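Local structure of cellulose 1,4-beta-cellobiosidase (Clostridium thermocellum, 3ZQX) at residues 36-41 against 132-137; 53-58 against 98-103. The protein is a family 3b carbohydrate-binding module of a cellulosomal cellobiohydrolase that acts on cellulose, and is probably concerned with attachment to that substrate. The protein carries 1 engineered substitution. All coordinates share one frame; numbering follows the deposited sequence. Where two conformers were deposited one is given.

In the fold
Followed from the N terminus, the chain first lays down strands 3-9 and 15-27, then reaches strand 38-43, which holds the first half of contact 1. The next strand, 52-55, supplies the first half of contact 2, and segment 98-103, on strand 97-103, closes that loop, with 39 residues between it and 53-58. Only with 132-137 does contact 1 close, so contact 2 is nested inside its larger loop. The two do not touch: their centres are 20 Å apart, on opposite sides of the chain's centre, and their nearest atoms about 7 Å apart. Contact 1 pairs strands of the five-stranded sheet, contact 2 strands of the six-stranded one, consistent with the beta-sandwich of family 3 modules.

Contact 1 (36-41 against 132-137); sequences KDIVLR and LYKNGE
Leu-132 packs against Leu-40 and Ile-38 on one face of an antiparallel strand pair, and its CD2 methyl does most of the touching: 3.7 Å from Leu-40 CB and 4.0 Å from Ile-38 CG2. All three are buried; on strand 3-9 Ile-38 meets Val-3, Leu-40 meets Val-5, and Leu-132 meets both. Val-39 and Tyr-133 form the hydrogen-bonded pair: Val-39 N reaches Tyr-133 O at 2.9 Å, and Tyr-133 N returns to Val-39 O at 2.8 Å.

The face bearing Val-39 and Tyr-133 is looser. Arg-41 crosses the tyrosine at about a right angle, its CD 4.0 Å from Tyr-133 CE1, with guanidinium and ring planes 48° apart. Water 2 joins their polar tips, 3.0 Å from Arg-41 NH1, while NE of the arginine bonds Gln-80. Beyond the regular pairing, where 134-137 makes a type I' turn, water 1 spans the strands, donating to Asp-37 O and accepting from Asn-135 N. The chemistry is thus amphipathic: apolar packing joins Ile-38, Leu-40 and Leu-132 on the side of strand 3-9, whereas on the partly exposed face one water bridge supplements direct contacts, and a second water spans the turn end.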
loop_
_atom_site.group_PDB
_atom_site.type_symbol
_atom_site.label_atom_id
_atom_site.label_comp_id
_atom_site.label_asym_id
_atom_site.label_seq_id
_atom_site.Cartn_x
_atom_site.Cartn_y
_atom_site.Cartn_z
ATOM N N LYS A 36 6.392 -13.233 -0.112
ATOM C CA LYS A 36 5.161 -14.009 -0.031
ATOM C C LYS A 36 4.603 -14.016 1.391
ATOM O O LYS A 36 3.411 -14.272 1.588
ATOM C CB LYS A 36 5.384 -15.440 -0.507
ATOM C CG LYS A 36 6.071 -16.322 0.521
ATOM C CD LYS A 36 6.351 -17.712 -0.026
ATOM C CE LYS A 36 7.083 -18.565 1.002
ATOM N NZ LYS A 36 6.291 -18.709 2.258
ATOM N N ASP A 37 5.462 -13.731 2.372
ATOM C CA ASP A 37 5.080 -13.743 3.786
ATOM C C ASP A 37 4.672 -12.372 4.331
ATOM O O ASP A 37 4.347 -12.251 5.515
ATOM C CB ASP A 37 6.217 -14.319 4.626
ATOM C CG ASP A 37 6.447 -15.775 4.339
ATOM O OD1 ASP A 37 5.455 -16.501 4.111
ATOM O OD2 ASP A 37 7.617 -16.202 4.325
ATOM N N ILE A 38 4.667 -11.356 3.480
ATOM C CA ILE A 38 4.398 -9.988 3.916
ATOM C C ILE A 38 3.098 -9.455 3.317
ATOM O O ILE A 38 2.834 -9.658 2.130
ATOM C CB ILE A 38 5.600 -9.081 3.558
ATOM C CG1 ILE A 38 6.828 -9.502 4.373
ATOM C CG2 ILE A 38 5.265 -7.616 3.769
ATOM C CD1 ILE A 38 8.136 -8.921 3.896
ATOM N N VAL A 39 2.285 -8.807 4.148
ATOM C CA VAL A 39 1.026 -8.210 3.734
ATOM C C VAL A 39 1.105 -6.710 3.987
ATOM O O VAL A 39 1.436 -6.283 5.096
ATOM C CB VAL A 39 -0.134 -8.800 4.562
ATOM C CG1 VAL A 39 -1.434 -8.073 4.274
ATOM C CG2 VAL A 39 -0.282 -10.298 4.299
ATOM N N LEU A 40 0.814 -5.915 2.963
ATOM C CA LEU A 40 0.767 -4.458 3.080
ATOM C C LEU A 40 -0.682 -3.985 2.983
ATOM O O LEU A 40 -1.448 -4.508 2.170
ATOM C CB LEU A 40 1.604 -3.828 1.957
ATOM C CG LEU A 40 1.616 -2.299 1.821
ATOM C CD1 LEU A 40 2.918 -1.805 1.193
ATOM C CD2 LEU A 40 0.423 -1.793 1.031
ATOM N N ARG A 41 -1.065 -3.001 3.804
ATOM C CA ARG A 41 -2.404 -2.416 3.692
ATOM C C ARG A 41 -2.377 -0.896 3.646
ATOM O O ARG A 41 -1.712 -0.240 4.458
ATOM C CB ARG A 41 -3.318 -2.890 4.827
ATOM C CG ARG A 41 -3.587 -4.379 4.760
ATOM C CD ARG A 41 -4.466 -4.882 5.896
ATOM N NE ARG A 41 -4.722 -6.308 5.687
ATOM C CZ ARG A 41 -5.286 -7.119 6.573
ATOM N NH1 ARG A 41 -5.642 -6.665 7.762
ATOM N NH2 ARG A 41 -5.478 -8.397 6.264
ATOM N N LEU A 132 2.357 -3.067 7.631
ATOM C CA LEU A 132 2.833 -4.383 7.219
ATOM C C LEU A 132 2.526 -5.412 8.291
ATOM O O LEU A 132 2.712 -5.152 9.489
ATOM C CB LEU A 132 4.341 -4.402 6.989
ATOM C CG LEU A 132 4.885 -3.481 5.912
ATOM C CD1 LEU A 132 6.406 -3.532 5.898
ATOM C CD2 LEU A 132 4.301 -3.839 4.548
ATOM N N TYR A 133 2.097 -6.587 7.833
ATOM C CA TYR A 133 1.887 -7.759 8.676
ATOM C C TYR A 133 2.771 -8.889 8.189
ATOM O O TYR A 133 3.010 -9.041 6.977
ATOM C CB TYR A 133 0.429 -8.220 8.622
ATOM C CG TYR A 133 -0.537 -7.225 9.209
ATOM C CD1 TYR A 133 -1.027 -6.169 8.448
ATOM C CD2 TYR A 133 -0.950 -7.323 10.528
ATOM C CE1 TYR A 133 -1.909 -5.250 8.986
ATOM C CE2 TYR A 133 -1.836 -6.400 11.072
ATOM C CZ TYR A 133 -2.305 -5.365 10.292
ATOM O OH TYR A 133 -3.186 -4.435 10.807
ATOM N N LYS A 134 3.291 -9.651 9.142
ATOM C CA LYS A 134 4.111 -10.804 8.847
ATOM C C LYS A 134 3.974 -11.765 10.020
ATOM O O LYS A 134 3.965 -11.334 11.175
ATOM C CB LYS A 134 5.553 -10.337 8.692
ATOM C CG LYS A 134 6.558 -11.441 8.509
ATOM C CD LYS A 134 7.920 -10.895 8.093
ATOM C CE LYS A 134 8.410 -9.790 9.024
ATOM N NZ LYS A 134 8.700 -10.265 10.407
ATOM N N ASN A 135 3.916 -13.058 9.741
ATOM C CA ASN A 135 3.776 -14.056 10.790
ATOM C C ASN A 135 2.593 -13.777 11.708
ATOM O O ASN A 135 2.663 -14.023 12.903
ATOM C CB ASN A 135 5.061 -14.179 11.607
ATOM C CG ASN A 135 5.108 -15.468 12.414
ATOM O OD1 ASN A 135 4.690 -16.525 11.938
ATOM N ND2 ASN A 135 5.607 -15.387 13.635
ATOM N N GLY A 136 1.512 -13.254 11.137
ATOM C CA GLY A 136 0.289 -13.009 11.886
ATOM C C GLY A 136 0.365 -11.827 12.834
ATOM O O GLY A 136 -0.513 -11.646 13.683
ATOM N N GLU A 137 1.418 -11.028 12.693
ATOM C CA GLU A 137 1.661 -9.907 13.590
ATOM C C GLU A 137 1.744 -8.608 12.810
ATOM O O GLU A 137 2.205 -8.599 11.672
ATOM C CB GLU A 137 2.979 -10.108 14.346
ATOM C CG GLU A 137 2.951 -11.192 15.407
ATOM C CD GLU A 137 4.293 -11.356 16.099
ATOM O OE1 GLU A 137 5.330 -11.083 15.456
ATOM O OE2 GLU A 137 4.311 -11.752 17.283
HETATM O O HOH W 1 3.769 -14.238 7.217
HETATM O O HOH W 2 -5.888 -3.977 8.982
#

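Contact 2 (53-58 against 98-103); sequences QFICYY and QFVIRY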
loop_
_atom_site.group_PDB
_atom_site.type_symbol
_atom_site.label_atom_id
_atom_site.label_comp_id
_atom_site.label_asym_id
_atom_site.label_seq_id
_atom_site.Cartn_x
_atom_site.Cartn_y
_atom_site.Cartn_z
ATOM N N GLN A 53 -10.264 -1.566 -8.502
ATOM C CA GLN A 53 -9.157 -2.145 -9.242
ATOM C C GLN A 53 -7.847 -1.514 -8.805
ATOM O O GLN A 53 -7.762 -0.296 -8.589
ATOM C CB GLN A 53 -9.354 -1.894 -10.732
ATOM C CG GLN A 53 -10.667 -2.438 -11.241
ATOM C CD GLN A 53 -10.905 -2.111 -12.696
ATOM O OE1 GLN A 53 -10.333 -1.164 -13.242
ATOM N NE2 GLN A 53 -11.763 -2.893 -13.337
ATOM N N PHE A 54 -6.829 -2.354 -8.675
ATOM C CA PHE A 54 -5.455 -1.930 -8.427
ATOM C C PHE A 54 -4.656 -2.045 -9.714
ATOM O O PHE A 54 -4.781 -3.043 -10.433
ATOM C CB PHE A 54 -4.831 -2.852 -7.381
ATOM C CG PHE A 54 -3.341 -2.683 -7.229
ATOM C CD1 PHE A 54 -2.830 -1.759 -6.344
ATOM C CD2 PHE A 54 -2.452 -3.456 -7.963
ATOM C CE1 PHE A 54 -1.461 -1.595 -6.193
ATOM C CE2 PHE A 54 -1.085 -3.300 -7.816
ATOM C CZ PHE A 54 -0.591 -2.369 -6.931
ATOM N N ILE A 55 -3.826 -1.044 -9.999
ATOM C CA ILE A 55 -2.910 -1.126 -11.126
ATOM C C ILE A 55 -1.547 -0.588 -10.718
ATOM O O ILE A 55 -1.446 0.485 -10.104
ATOM C CB ILE A 55 -3.413 -0.342 -12.351
ATOM C CG1 ILE A 55 -4.863 -0.695 -12.697
ATOM C CG2 ILE A 55 -2.503 -0.604 -13.547
ATOM C CD1 ILE A 55 -5.899 0.131 -11.964
ATOM N N CYS A 56 -0.505 -1.349 -11.044
ATOM C CA CYS A 56 0.878 -0.930 -10.828
ATOM C C CYS A 56 1.572 -0.784 -12.175
ATOM O O CYS A 56 1.805 -1.778 -12.867
ATOM C CB CYS A 56 1.631 -1.959 -9.994
ATOM S SG CYS A 56 3.399 -1.627 -9.886
ATOM N N TYR A 57 1.907 0.447 -12.540
ATOM C CA TYR A 57 2.555 0.704 -13.820
ATOM C C TYR A 57 4.036 0.376 -13.808
ATOM O O TYR A 57 4.610 0.162 -14.874
ATOM C CB TYR A 57 2.315 2.152 -14.291
ATOM C CG TYR A 57 0.866 2.395 -14.635
ATOM C CD1 TYR A 57 0.280 1.739 -15.703
ATOM C CD2 TYR A 57 0.074 3.241 -13.877
ATOM C CE1 TYR A 57 -1.042 1.928 -16.020
ATOM C CE2 TYR A 57 -1.263 3.434 -14.189
ATOM C CZ TYR A 57 -1.813 2.774 -15.261
ATOM O OH TYR A 57 -3.145 2.957 -15.563
ATOM N N TYR A 58 4.691 0.453 -12.651
ATOM C CA TYR A 58 6.055 -0.033 -12.556
ATOM C C TYR A 58 6.427 -0.442 -11.148
ATOM O O TYR A 58 6.088 0.256 -10.199
ATOM C CB TYR A 58 7.011 1.056 -13.033
ATOM C CG TYR A 58 8.453 0.671 -12.843
ATOM C CD1 TYR A 58 9.034 -0.312 -13.632
ATOM C CD2 TYR A 58 9.225 1.266 -11.856
ATOM C CE1 TYR A 58 10.356 -0.681 -13.453
ATOM C CE2 TYR A 58 10.544 0.905 -11.671
ATOM C CZ TYR A 58 11.099 -0.071 -12.468
ATOM O OH TYR A 58 12.412 -0.434 -12.288
ATOM N N GLN A 98 4.626 1.463 -7.643
ATOM C CA GLN A 98 3.629 2.448 -8.018
ATOM C C GLN A 98 2.262 1.849 -7.762
ATOM O O GLN A 98 2.057 0.642 -7.944
ATOM C CB GLN A 98 3.786 2.833 -9.483
ATOM C CG GLN A 98 5.092 3.549 -9.741
ATOM C CD GLN A 98 5.246 4.059 -11.153
ATOM O OE1 GLN A 98 4.292 4.088 -11.940
ATOM N NE2 GLN A 98 6.455 4.482 -11.484
ATOM N N PHE A 99 1.322 2.677 -7.323
ATOM C CA PHE A 99 -0.036 2.186 -7.170
ATOM C C PHE A 99 -1.067 3.183 -7.622
ATOM O O PHE A 99 -0.934 4.392 -7.383
ATOM C CB PHE A 99 -0.332 1.695 -5.734
ATOM C CG PHE A 99 -0.481 2.785 -4.693
ATOM C CD1 PHE A 99 0.630 3.367 -4.094
ATOM C CD2 PHE A 99 -1.748 3.173 -4.262
ATOM C CE1 PHE A 99 0.478 4.342 -3.122
ATOM C CE2 PHE A 99 -1.901 4.135 -3.282
ATOM C CZ PHE A 99 -0.791 4.721 -2.713
ATOM N N VAL A 100 -2.092 2.645 -8.277
ATOM C CA VAL A 100 -3.320 3.349 -8.596
ATOM C C VAL A 100 -4.476 2.488 -8.105
ATOM O O VAL A 100 -4.467 1.256 -8.292
ATOM C CB VAL A 100 -3.453 3.561 -10.113
ATOM C CG1 VAL A 100 -4.893 3.882 -10.505
ATOM C CG2 VAL A 100 -2.503 4.659 -10.576
ATOM N N ILE A 101 -5.454 3.127 -7.465
ATOM C CA ILE A 101 -6.708 2.469 -7.124
ATOM C C ILE A 101 -7.822 3.225 -7.823
ATOM O O ILE A 101 -7.971 4.446 -7.652
ATOM C CB ILE A 101 -6.988 2.482 -5.606
ATOM C CG1 ILE A 101 -5.850 1.822 -4.827
ATOM C CG2 ILE A 101 -8.324 1.804 -5.305
ATOM C CD1 ILE A 101 -5.840 2.179 -3.361
ATOM N N ARG A 102 -8.593 2.521 -8.638
ATOM C CA ARG A 102 -9.673 3.146 -9.383
ATOM C C ARG A 102 -10.887 2.240 -9.395
ATOM O O ARG A 102 -10.819 1.099 -8.949
ATOM C CB ARG A 102 -9.230 3.488 -10.800
ATOM C CG ARG A 102 -8.882 2.317 -11.665
ATOM C CD ARG A 102 -8.348 2.923 -12.955
ATOM N NE ARG A 102 -7.853 1.950 -13.914
ATOM C CZ ARG A 102 -6.743 2.106 -14.629
ATOM N NH1 ARG A 102 -5.983 3.192 -14.492
ATOM N NH2 ARG A 102 -6.387 1.162 -15.480
ATOM N N TYR A 103 -12.009 2.769 -9.856
ATOM C CA TYR A 103 -13.212 1.975 -10.055
ATOM C C TYR A 103 -13.360 1.518 -11.502
ATOM O O TYR A 103 -12.989 2.239 -12.431
ATOM C CB TYR A 103 -14.435 2.797 -9.680
ATOM C CG TYR A 103 -14.589 3.045 -8.202
ATOM C CD1 TYR A 103 -15.144 2.082 -7.383
ATOM C CD2 TYR A 103 -14.183 4.244 -7.626
ATOM C CE1 TYR A 103 -15.302 2.298 -6.029
ATOM C CE2 TYR A 103 -14.337 4.473 -6.271
ATOM C CZ TYR A 103 -14.894 3.497 -5.476
ATOM O OH TYR A 103 -15.074 3.687 -4.126
HETATM O O HOH W 3 -11.135 1.197 -14.496
HETATM O O HOH W 4 -8.138 -0.921 -15.004
#
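Arg-102 reaches back over Ile-55 to Tyr-57. From CB, a first torsion of 64° places CG between the backbone N and the carbonyl carbon, and the chain then runs extended to NE. CG lies 3.7 Å from Ile-55 CD1, and CD has the same methyl as its neighbour. At NE the fit tightens to 3.3 Å from Ile-55 CD1, which sits over one face of the guanidinium, offset toward its rim, with CZ scarcely farther away. NH1 donates to Tyr-57 OH at 3.0 Å, the hydroxyl standing 16° out of the guanidinium plane, and also forms a salt bridge with Glu-18. NH2 gives a 2.8 Å bond to water 4, which in turn donates to OE1 of Gln-53, whose NE2 bonds Gln-51. The group is therefore fixed by a methyl on one face and by polar partners at its two terminal nitrogens.

In the backbone, Gln-53 with Arg-102 and Ile-55 with Val-100 are antiparallel hydrogen-bonded pairs. Val-100 CG2 lies 4.0 Å from Tyr-57 CE2. On the reverse face, Phe-54 crosses Phe-99 at about a right angle, CE1 coming within 3.5 Å of Phe-99 CB. Past the end of strand 52-55, Gln-98 N bonds Tyr-58 O at 3.2 Å, while the buried Tyr-58 N has no partner.

With no alpha-helix in the module, the surroundings are strands: 97-103 lies between 52-55 and 15-27, bonding the latter through Phe-99 with Gly-21 and Ile-101 with Ile-19, while Phe-54 and Ile-101 pack on strands 66-71 and 78-83 of the other sheet.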